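Local coordinates for protein inorganic pyrophosphatase (Shewanella sp. AS-11, PDB 6LL8) that probably hydrolyses diphosphate to two phosphates as a manganese-dependent family II pyrophosphatase, here holding magnesium ions and the substrate analogue imidodiphosphate, at residues Ile49-Phe55 with Asn135-Ile139; Glu76-Ala80 with Lys204-Met208; Leu107-Ile111 with Met123-Tyr128; Ala195-Met200 with Asp236-Leu240. All coordinates share one frame; numbering follows the deposited sequence.

Overall arrangement
The chain first builds a parallel sheet with its helices, and three of the four contacts begin there. Interaction 1 joins helix 44-53 to helix 134-147 and closes a long loop. Interaction 3 is nested inside that loop, laying helix 117-128 against the last strand of the sheet; the two touch where I136 CG2 meets Y125 OH. Interaction 2 opens at 76-80, before interaction 3, and closes only at strand 203-208, so it crosses interaction 1, encloses interaction 3 and ties the DHH part to the DHHA2 part beside the ligand. Interaction 4, within the DHHA2 part, starts at helix 195-199 and ends on helix 230-243, crossing interaction 2.

Interaction 1 of 4, residues Ile49-Phe55 with Asn135-Ile139; sequences ILEKFGF and NIAGI
The F53 ring lies flat against the backbone of G138, whose CA stands over its centre, 3.6 Å from the ring centroid, in a CH-pi contact; the opposite face carries CG of K52, from the ring's own helix. The F55 ring takes I139 CD1 over one face, 4.0 Å from its centroid, and has water 1 above the other. N135 meets the rim of this second ring: its backbone O approaches F55 CE2 at the edge, 3.4 Å away, and its side-chain amide is tilted 34° from the ring. I139 serves both aromatics. With its CG1 between the backbone N and the carbonyl carbon (chi1 69°), CD1 is directed over F55, while CG2 packs on F53 CB and, 3.8 Å away, on I49 CG2.

Water 1 donates to F53 O and accepts from N135 ND2, both at 2.8 Å, bridging the C-terminal end of helix 44-53, where G54 forms a Schellman motif, to the nearly antiparallel helix 134-147. I21 of helix 14-29 packs on F55 and I136. Direct contact between the segments is thus mainly apolar and aromatic, with N135 O and the amide against the F55 rim, and a water-mediated link joins F53 O to N135 ND2.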
# COMPACT_ATOMS: atom_id res chain seq x y z
N ILE A 49 7.63 -1.46 -12.80
CA ILE A 49 8.73 -2.07 -12.00
C ILE A 49 8.99 -3.51 -12.48
O ILE A 49 10.15 -3.91 -12.68
CB ILE A 49 8.35 -2.05 -10.52
CG1 ILE A 49 8.30 -0.61 -9.97
CG2 ILE A 49 9.30 -2.92 -9.70
CD1 ILE A 49 7.61 -0.52 -8.61
N LEU A 50 7.92 -4.30 -12.62
CA LEU A 50 8.11 -5.71 -13.00
C LEU A 50 8.71 -5.80 -14.40
O LEU A 50 9.55 -6.66 -14.64
CB LEU A 50 6.81 -6.50 -12.90
CG LEU A 50 6.22 -6.66 -11.50
CD1 LEU A 50 5.19 -7.78 -11.50
CD2 LEU A 50 7.25 -6.91 -10.40
N GLU A 51 8.29 -4.94 -15.32
CA GLU A 51 8.84 -5.00 -16.68
C GLU A 51 10.33 -4.65 -16.63
O GLU A 51 11.16 -5.30 -17.30
CB GLU A 51 8.06 -4.09 -17.62
CG GLU A 51 8.54 -4.20 -19.07
CD GLU A 51 9.84 -3.56 -19.50
OE1 GLU A 51 10.32 -2.63 -18.84
OE2 GLU A 51 10.37 -4.02 -20.56
N LYS A 52 10.68 -3.66 -15.81
CA LYS A 52 12.08 -3.18 -15.76
C LYS A 52 13.01 -4.31 -15.35
O LYS A 52 14.14 -4.39 -15.84
CB LYS A 52 12.19 -2.01 -14.79
CG LYS A 52 13.57 -1.42 -14.66
CD LYS A 52 13.56 -0.21 -13.80
CE LYS A 52 14.94 0.37 -13.55
NZ LYS A 52 15.57 0.79 -14.82
N PHE A 53 12.58 -5.16 -14.42
CA PHE A 53 13.44 -6.22 -13.85
C PHE A 53 13.06 -7.61 -14.33
O PHE A 53 13.65 -8.58 -13.86
CB PHE A 53 13.47 -6.10 -12.32
CG PHE A 53 14.21 -4.88 -11.86
CD1 PHE A 53 15.59 -4.84 -11.91
CD2 PHE A 53 13.52 -3.76 -11.49
CE1 PHE A 53 16.27 -3.66 -11.58
CE2 PHE A 53 14.20 -2.60 -11.14
CZ PHE A 53 15.57 -2.56 -11.18
N GLY A 54 12.17 -7.73 -15.31
CA GLY A 54 11.95 -9.01 -16.01
C GLY A 54 10.99 -9.98 -15.36
O GLY A 54 11.09 -11.15 -15.66
N PHE A 55 10.08 -9.53 -14.51
CA PHE A 55 9.14 -10.43 -13.82
C PHE A 55 7.77 -10.45 -14.47
O PHE A 55 7.26 -9.41 -14.90
CB PHE A 55 8.94 -9.96 -12.37
CG PHE A 55 10.14 -10.17 -11.50
CD1 PHE A 55 10.32 -11.36 -10.83
CD2 PHE A 55 11.12 -9.21 -11.40
CE1 PHE A 55 11.46 -11.56 -10.06
CE2 PHE A 55 12.25 -9.40 -10.61
CZ PHE A 55 12.41 -10.58 -9.95
N ASN A 135 17.76 -9.30 -9.73
CA ASN A 135 16.41 -8.94 -10.20
C ASN A 135 15.48 -8.69 -9.01
O ASN A 135 14.71 -7.74 -9.00
CB ASN A 135 15.89 -9.94 -11.24
CG ASN A 135 15.76 -11.39 -10.78
OD1 ASN A 135 16.24 -11.80 -9.72
ND2 ASN A 135 15.21 -12.23 -11.64
N ILE A 136 15.50 -9.60 -8.04
CA ILE A 136 14.71 -9.45 -6.81
C ILE A 136 15.14 -8.17 -6.09
O ILE A 136 14.29 -7.40 -5.62
CB ILE A 136 14.87 -10.66 -5.88
CG1 ILE A 136 14.35 -11.94 -6.54
CG2 ILE A 136 14.24 -10.40 -4.52
CD1 ILE A 136 12.90 -12.05 -6.55
N ALA A 137 16.44 -7.93 -6.01
CA ALA A 137 16.90 -6.71 -5.32
C ALA A 137 16.31 -5.47 -5.99
O ALA A 137 15.95 -4.51 -5.30
CB ALA A 137 18.41 -6.64 -5.30
N GLY A 138 16.24 -5.49 -7.31
CA GLY A 138 15.73 -4.32 -8.03
C GLY A 138 14.28 -4.03 -7.67
O GLY A 138 13.92 -2.88 -7.47
N ILE A 139 13.44 -5.07 -7.68
CA ILE A 139 12.01 -4.82 -7.40
C ILE A 139 11.85 -4.45 -5.93
O ILE A 139 10.97 -3.63 -5.61
CB ILE A 139 11.10 -5.95 -7.88
CG1 ILE A 139 11.25 -7.25 -7.08
CG2 ILE A 139 11.26 -6.16 -9.37
CD1 ILE A 139 10.22 -8.29 -7.44
O HOH W 1 13.83 -11.33 -13.90

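Interaction 2 of 4, residues Glu76-Ala80 with Lys204-Met208; sequences EITQA and KDFNM. With 2PN (imidodiphosphoric acid), chain I.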
# COMPACT_ATOMS: atom_id res chain seq x y z
N GLU A 76 -5.39 -6.62 8.13
CA GLU A 76 -6.81 -6.25 8.21
C GLU A 76 -7.71 -7.28 7.54
O GLU A 76 -7.46 -7.68 6.41
CB GLU A 76 -7.05 -4.94 7.44
CG GLU A 76 -6.24 -3.76 7.93
CD GLU A 76 -6.55 -3.23 9.32
OE1 GLU A 76 -7.69 -3.33 9.76
OE2 GLU A 76 -5.62 -2.74 9.95
N ILE A 77 -8.85 -7.57 8.19
CA ILE A 77 -9.89 -8.38 7.54
C ILE A 77 -10.30 -7.74 6.22
O ILE A 77 -10.44 -8.45 5.22
CB ILE A 77 -11.09 -8.59 8.47
CG1 ILE A 77 -10.69 -9.50 9.62
CG2 ILE A 77 -12.31 -9.13 7.75
CD1 ILE A 77 -11.75 -9.58 10.71
N THR A 78 -10.50 -6.43 6.18
CA THR A 78 -11.03 -5.75 4.99
C THR A 78 -10.06 -5.78 3.81
O THR A 78 -10.47 -5.48 2.69
CB THR A 78 -11.39 -4.28 5.28
OG1 THR A 78 -10.22 -3.67 5.86
CG2 THR A 78 -12.62 -4.11 6.14
N GLN A 79 -8.80 -6.07 4.03
CA GLN A 79 -7.78 -6.07 2.97
C GLN A 79 -7.29 -7.48 2.67
O GLN A 79 -6.48 -7.64 1.75
CB GLN A 79 -6.63 -5.15 3.37
CG GLN A 79 -7.09 -3.71 3.50
CD GLN A 79 -5.98 -2.82 3.99
OE1 GLN A 79 -4.81 -3.02 3.58
NE2 GLN A 79 -6.39 -1.77 4.72
N ALA A 80 -7.74 -8.48 3.41
CA ALA A 80 -7.35 -9.88 3.24
C ALA A 80 -8.26 -10.55 2.23
O ALA A 80 -9.33 -10.05 1.89
CB ALA A 80 -7.48 -10.60 4.55
N LYS A 204 -8.24 1.57 -0.04
CA LYS A 204 -8.35 0.61 1.06
C LYS A 204 -9.59 0.91 1.88
O LYS A 204 -9.88 2.07 2.17
CB LYS A 204 -7.14 0.68 1.98
CG LYS A 204 -5.84 0.26 1.30
CD LYS A 204 -4.65 0.44 2.23
CE LYS A 204 -3.35 0.02 1.57
NZ LYS A 204 -2.22 0.21 2.49
N ASP A 205 -10.28 -0.14 2.28
CA ASP A 205 -11.35 -0.07 3.28
C ASP A 205 -10.76 -0.35 4.66
O ASP A 205 -9.88 -1.22 4.83
CB ASP A 205 -12.48 -1.04 2.98
CG ASP A 205 -13.50 -0.53 1.99
OD1 ASP A 205 -13.83 0.67 2.05
OD2 ASP A 205 -13.98 -1.32 1.16
N PHE A 206 -11.31 0.34 5.63
CA PHE A 206 -10.97 0.23 7.05
C PHE A 206 -12.25 0.04 7.84
O PHE A 206 -13.22 0.79 7.64
CB PHE A 206 -10.28 1.50 7.55
CG PHE A 206 -8.97 1.75 6.86
CD1 PHE A 206 -8.92 2.44 5.66
CD2 PHE A 206 -7.79 1.23 7.38
CE1 PHE A 206 -7.73 2.62 4.99
CE2 PHE A 206 -6.59 1.45 6.72
CZ PHE A 206 -6.56 2.12 5.52
N ASN A 207 -12.22 -0.89 8.77
CA ASN A 207 -13.27 -0.99 9.82
C ASN A 207 -12.80 -0.17 11.02
O ASN A 207 -11.83 -0.58 11.70
CB ASN A 207 -13.46 -2.45 10.19
CG ASN A 207 -14.52 -2.64 11.23
OD1 ASN A 207 -15.03 -1.68 11.77
ND2 ASN A 207 -14.80 -3.88 11.53
N MET A 208 -13.41 0.98 11.23
CA MET A 208 -13.04 1.88 12.36
C MET A 208 -14.19 1.87 13.37
O MET A 208 -15.19 2.53 13.15
CB MET A 208 -12.75 3.28 11.83
CG MET A 208 -11.56 3.27 10.87
SD MET A 208 -11.03 4.94 10.49
CE MET A 208 -9.54 4.62 9.56
P1 2PN I . 1.16 1.04 2.00
O1 2PN I . 0.32 -0.16 1.57
O2 2PN I . 1.48 1.95 0.85
O3 2PN I . 2.40 0.59 2.74
N1 2PN I . 0.26 1.89 3.08
P2 2PN I . -0.51 3.35 3.06
O4 2PN I . -1.93 3.04 3.51
O5 2PN I . -0.49 3.88 1.64
O6 2PN I . 0.21 4.26 4.03
O HOH W 2 -10.01 -2.65 8.64
O HOH W 3 -9.71 -2.81 1.16
O HOH W 4 -2.38 -2.06 4.20
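K204 belongs to the pyrophosphate pocket, and this contact joins its strand to the loop that follows strand 68-72. Its fully extended side chain carries NZ to both ends of imidodiphosphate, with hydrogen bonds to O1 (2.7 Å) and O4 (3.0 Å) of the ligand. Q79 crosses the aliphatic part of this lysine obliquely, its OE1 3.7 Å from K204 CD. Water 4 donates to that same Q79 oxygen and accepts from K204 NZ, giving the ammonium group a third partner. The other end of the glutamine amide, NE2, comes within 3.8 Å of F206 CE2.

At the next strand residue, T78 supplies the direct bond: its OG1 donates to D205 O at 2.7 Å, approaching from above the carbonyl plane, 51° out of it. The hydroxyl sits between the T78 backbone N and carbonyl carbon (chi1 53°), which turns it to the strand. Two waters extend the seam. Water 2 donates to E76 OE1 and T78 OG1 and accepts from N207 N, while water 3 connects T78 O to D205 N.

E76 also forms a salt bridge with K97, and D205 one with R246. Strand 203-208 is an outermost strand of the mixed sheet, paired with strand 211-220 on one side; helix 294-307 packs on F206 through V299 and brings R294 to K204 and the ligand.

Interaction 3 of 4, residues Leu107-Ile111 with Met123-Tyr128; sequences LECWI and MMYDFY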
# COMPACT_ATOMS: atom_id res chain seq x y z
N LEU A 107 1.96 -18.32 14.91
CA LEU A 107 2.39 -17.82 13.59
C LEU A 107 3.66 -17.00 13.73
O LEU A 107 4.10 -16.70 14.85
CB LEU A 107 1.29 -16.99 12.91
CG LEU A 107 1.13 -15.55 13.41
CD1 LEU A 107 0.27 -14.76 12.43
CD2 LEU A 107 0.56 -15.45 14.82
N GLU A 108 4.25 -16.64 12.61
CA GLU A 108 5.31 -15.62 12.56
C GLU A 108 4.73 -14.26 12.25
O GLU A 108 3.87 -14.14 11.37
CB GLU A 108 6.21 -15.82 11.37
CG GLU A 108 7.02 -17.06 11.42
CD GLU A 108 8.23 -16.99 10.51
OE1 GLU A 108 8.28 -16.18 9.53
OE2 GLU A 108 9.13 -17.70 10.86
N CYS A 109 5.19 -13.25 12.96
CA CYS A 109 4.96 -11.86 12.54
C CYS A 109 6.30 -11.16 12.54
O CYS A 109 7.02 -11.13 13.55
CB CYS A 109 4.02 -11.09 13.43
SG CYS A 109 2.38 -11.86 13.59
N TRP A 110 6.63 -10.59 11.38
CA TRP A 110 7.76 -9.67 11.18
C TRP A 110 7.14 -8.32 10.87
O TRP A 110 6.91 -8.01 9.71
CB TRP A 110 8.66 -10.17 10.05
CG TRP A 110 9.42 -11.42 10.30
CD1 TRP A 110 8.96 -12.69 10.27
CD2 TRP A 110 10.83 -11.49 10.47
NE1 TRP A 110 9.99 -13.55 10.45
CE2 TRP A 110 11.15 -12.86 10.55
CE3 TRP A 110 11.84 -10.54 10.55
CZ2 TRP A 110 12.47 -13.29 10.69
CZ3 TRP A 110 13.15 -10.97 10.68
CH2 TRP A 110 13.44 -12.33 10.76
N ILE A 111 6.81 -7.56 11.90
CA ILE A 111 6.12 -6.28 11.74
C ILE A 111 7.03 -5.23 12.34
O ILE A 111 7.50 -5.38 13.48
CB ILE A 111 4.70 -6.32 12.33
CG1 ILE A 111 3.85 -7.40 11.64
CG2 ILE A 111 4.08 -4.92 12.23
CD1 ILE A 111 2.47 -7.63 12.23
N MET A 123 15.38 -7.70 5.89
CA MET A 123 15.84 -8.18 7.22
C MET A 123 15.67 -9.70 7.32
O MET A 123 16.51 -10.36 7.95
CB MET A 123 15.06 -7.54 8.36
CG MET A 123 15.32 -6.07 8.53
SD MET A 123 14.11 -5.42 9.72
CE MET A 123 14.51 -3.67 9.69
N MET A 124 14.63 -10.24 6.72
CA MET A 124 14.44 -11.71 6.72
C MET A 124 15.53 -12.40 5.90
O MET A 124 16.10 -13.41 6.34
CB MET A 124 13.05 -12.04 6.21
CG MET A 124 11.95 -11.47 7.05
SD MET A 124 10.28 -11.72 6.39
CE MET A 124 10.05 -13.45 6.72
N TYR A 125 15.86 -11.88 4.73
CA TYR A 125 16.96 -12.45 3.95
C TYR A 125 18.24 -12.43 4.78
O TYR A 125 18.99 -13.41 4.76
CB TYR A 125 17.22 -11.69 2.64
CG TYR A 125 16.33 -12.07 1.49
CD1 TYR A 125 15.10 -11.47 1.27
CD2 TYR A 125 16.81 -12.93 0.53
CE1 TYR A 125 14.34 -11.80 0.16
CE2 TYR A 125 16.06 -13.28 -0.57
CZ TYR A 125 14.82 -12.69 -0.78
OH TYR A 125 14.10 -13.03 -1.90
N ASP A 126 18.50 -11.33 5.48
CA ASP A 126 19.72 -11.21 6.31
C ASP A 126 19.69 -12.27 7.41
O ASP A 126 20.73 -12.90 7.69
CB ASP A 126 19.84 -9.84 6.97
CG ASP A 126 20.06 -8.66 6.05
OD1 ASP A 126 20.48 -8.86 4.94
OD2 ASP A 126 19.83 -7.51 6.53
N PHE A 127 18.55 -12.45 8.04
CA PHE A 127 18.43 -13.42 9.14
C PHE A 127 18.77 -14.82 8.65
O PHE A 127 19.46 -15.58 9.35
CB PHE A 127 17.02 -13.37 9.72
CG PHE A 127 16.75 -14.41 10.77
CD1 PHE A 127 17.29 -14.30 12.04
CD2 PHE A 127 15.98 -15.52 10.48
CE1 PHE A 127 17.06 -15.29 12.99
CE2 PHE A 127 15.76 -16.50 11.43
CZ PHE A 127 16.28 -16.37 12.69
N TYR A 128 18.23 -15.22 7.50
CA TYR A 128 18.44 -16.58 6.95
C TYR A 128 19.76 -16.70 6.18
O TYR A 128 20.12 -17.80 5.75
CB TYR A 128 17.25 -16.96 6.06
CG TYR A 128 15.97 -17.19 6.80
CD1 TYR A 128 15.82 -18.31 7.60
CD2 TYR A 128 14.91 -16.31 6.69
CE1 TYR A 128 14.63 -18.58 8.24
CE2 TYR A 128 13.73 -16.56 7.35
CZ TYR A 128 13.58 -17.70 8.11
OH TYR A 128 12.38 -17.93 8.73
O HOH W 5 10.14 -16.90 7.54
O HOH W 6 11.28 -16.45 10.78
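W110 spreads its indole against the side chain of M124, which lies slantwise to it. M124 CG stands above the six-membered ring, 3.6 Å from its centroid. The chain then runs along the same face, placing SD 4.1 Å from the centroid of the five-membered ring in a Met-aromatic contact. A bend at chi3 (74°) turns CE across the same face, to 3.7 Å from W110 NE1. F127 meets the far end of the indole differently: W110 CH2 touches F127 CB, and the edge of the six-membered ring is directed toward the face of the phenyl ring in an offset edge-to-face pair, with the planes at 67°.

Beside the indole, E108 and Y128 approach from opposite directions, carboxylate and phenol ring nearly coplanar in the conformer described, but their oxygens are kept apart by water. In it, water 5 donates to E108 OE1 at 2.8 Å and is bonded to Y128 OH. Water 6 donates to E108 OE2, accepts from W110 NE1 and also bonds the phenol. OE1 is also hydrogen-bonded to Y70 OH and, weakly, to W110 NE1.

V93 of the adjacent strand 88-94 and Y70 of strand 68-72, the next one in, pack on both W110 and M124, while L23 and L26 of helix 14-29 also cover M124. Strand 108-111, an outermost strand of the parallel sheet, is thus covered by helix 117-128, the layered alpha/beta packing of a DHH domain.

Interaction 4 of 4, residues Ala195-Met200 with Asp236-Leu240; sequences ARDLVM and DIAKL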
# COMPACT_ATOMS: atom_id res chain seq x y z
N ALA A 195 -12.84 8.20 -13.83
CA ALA A 195 -12.84 8.59 -12.42
C ALA A 195 -12.80 7.36 -11.53
O ALA A 195 -12.02 7.34 -10.57
CB ALA A 195 -14.01 9.49 -12.13
N ARG A 196 -13.64 6.36 -11.77
CA ARG A 196 -13.71 5.21 -10.84
C ARG A 196 -12.37 4.49 -10.81
O ARG A 196 -11.96 4.00 -9.75
CB ARG A 196 -14.87 4.28 -11.18
CG ARG A 196 -14.93 3.00 -10.36
CD ARG A 196 -15.08 3.22 -8.86
NE ARG A 196 -16.23 4.03 -8.46
CZ ARG A 196 -17.41 3.54 -8.14
NH1 ARG A 196 -17.64 2.26 -8.14
NH2 ARG A 196 -18.38 4.36 -7.77
N ASP A 197 -11.70 4.38 -11.95
CA ASP A 197 -10.41 3.67 -12.00
C ASP A 197 -9.38 4.45 -11.18
O ASP A 197 -8.54 3.81 -10.53
CB ASP A 197 -9.95 3.46 -13.44
CG ASP A 197 -10.78 2.47 -14.26
OD1 ASP A 197 -11.50 1.67 -13.66
OD2 ASP A 197 -10.59 2.47 -15.47
N LEU A 198 -9.45 5.78 -11.16
CA LEU A 198 -8.53 6.56 -10.31
C LEU A 198 -8.91 6.41 -8.84
O LEU A 198 -8.02 6.20 -7.99
CB LEU A 198 -8.56 8.02 -10.73
CG LEU A 198 -7.98 8.33 -12.11
CD1 LEU A 198 -8.20 9.79 -12.44
CD2 LEU A 198 -6.51 7.96 -12.21
N VAL A 199 -10.19 6.51 -8.50
CA VAL A 199 -10.61 6.37 -7.09
C VAL A 199 -10.11 5.01 -6.56
O VAL A 199 -9.67 4.94 -5.42
CB VAL A 199 -12.14 6.54 -6.96
CG1 VAL A 199 -12.64 6.15 -5.60
CG2 VAL A 199 -12.56 7.94 -7.33
N MET A 200 -10.25 3.95 -7.35
CA MET A 200 -9.94 2.59 -6.89
C MET A 200 -8.48 2.21 -7.07
O MET A 200 -8.12 1.12 -6.66
CB MET A 200 -10.80 1.56 -7.64
CG MET A 200 -12.29 1.71 -7.40
SD MET A 200 -12.78 1.69 -5.72
CE MET A 200 -12.22 0.07 -5.27
N ASP A 236 -17.92 10.64 -8.00
CA ASP A 236 -17.68 9.19 -7.94
C ASP A 236 -17.53 8.67 -6.51
O ASP A 236 -18.04 7.58 -6.20
CB ASP A 236 -16.49 8.79 -8.79
CG ASP A 236 -16.50 7.30 -9.02
OD1 ASP A 236 -17.46 6.77 -9.67
OD2 ASP A 236 -15.61 6.65 -8.45
N ILE A 237 -16.88 9.43 -5.62
CA ILE A 237 -16.73 8.95 -4.23
C ILE A 237 -18.10 8.91 -3.54
O ILE A 237 -18.30 8.05 -2.69
CB ILE A 237 -15.67 9.68 -3.42
CG1 ILE A 237 -15.98 11.16 -3.22
CG2 ILE A 237 -14.30 9.45 -4.03
CD1 ILE A 237 -15.01 11.84 -2.27
N ALA A 238 -19.03 9.81 -3.88
CA ALA A 238 -20.39 9.75 -3.30
C ALA A 238 -21.07 8.46 -3.75
O ALA A 238 -21.73 7.82 -2.94
CB ALA A 238 -21.19 10.95 -3.72
N LYS A 239 -20.93 8.07 -5.01
CA LYS A 239 -21.50 6.80 -5.52
C LYS A 239 -20.85 5.63 -4.79
O LYS A 239 -21.57 4.73 -4.36
CB LYS A 239 -21.29 6.67 -7.02
CG LYS A 239 -22.10 7.62 -7.89
CD LYS A 239 -21.87 7.40 -9.39
CE LYS A 239 -22.33 8.54 -10.28
NZ LYS A 239 -23.78 8.79 -10.16
N LEU A 240 -19.52 5.65 -4.66
CA LEU A 240 -18.82 4.53 -4.01
C LEU A 240 -19.27 4.39 -2.56
O LEU A 240 -19.39 3.26 -2.06
CB LEU A 240 -17.32 4.77 -4.12
CG LEU A 240 -16.44 3.64 -3.63
CD1 LEU A 240 -16.71 2.32 -4.34
CD2 LEU A 240 -14.99 4.05 -3.81
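R196 and D236 are brought together by torsions on both sides. The arginine leaves its helix with CG anti to the backbone N (chi1 174°) and then bends at chi2 and chi3, which folds the guanidinium back toward helix 230-243; the aspartate also has CG opposite its own N, so its carboxylate reaches across to R196. The two side chains cross at about a right angle, their flat groups turned 51° from each other. R196 NE gives a short, nearly straight bond to D236 OD2 of 2.7 Å, in the guanidinium plane and on the syn lone pair of the oxygen. The second limb of this salt bridge, R196 NH2 to D236 OD1, is weak, at 3.2 Å and well bent.

L240 lies over one face of the guanidinium, its CD1 3.9 Å from R196 NH1, and K239 CB sits at the edge. E243, one turn farther along helix 230-243, takes R196 NH1 in a further salt bridge, so D236 and E243 of one helix together engage NE, NH1 and, weakly, NH2.

Beneath this polar layer, V199 fits against the same helix. Its CG1 meets L240 CD2 at 3.6 Å and I237 CG2 at 4.0 Å, while M200 SD rests 3.8 Å from L240 CD2. L233, on the preceding turn, packs on A195 and V199, and I237 continues onto L264 and V266 of strand 260-267. Segments 195-199 and 236-240 thus cross at -70°, a steeply angled helix-helix packing within the DHHA2 domain, whose mixed sheet lies behind I237.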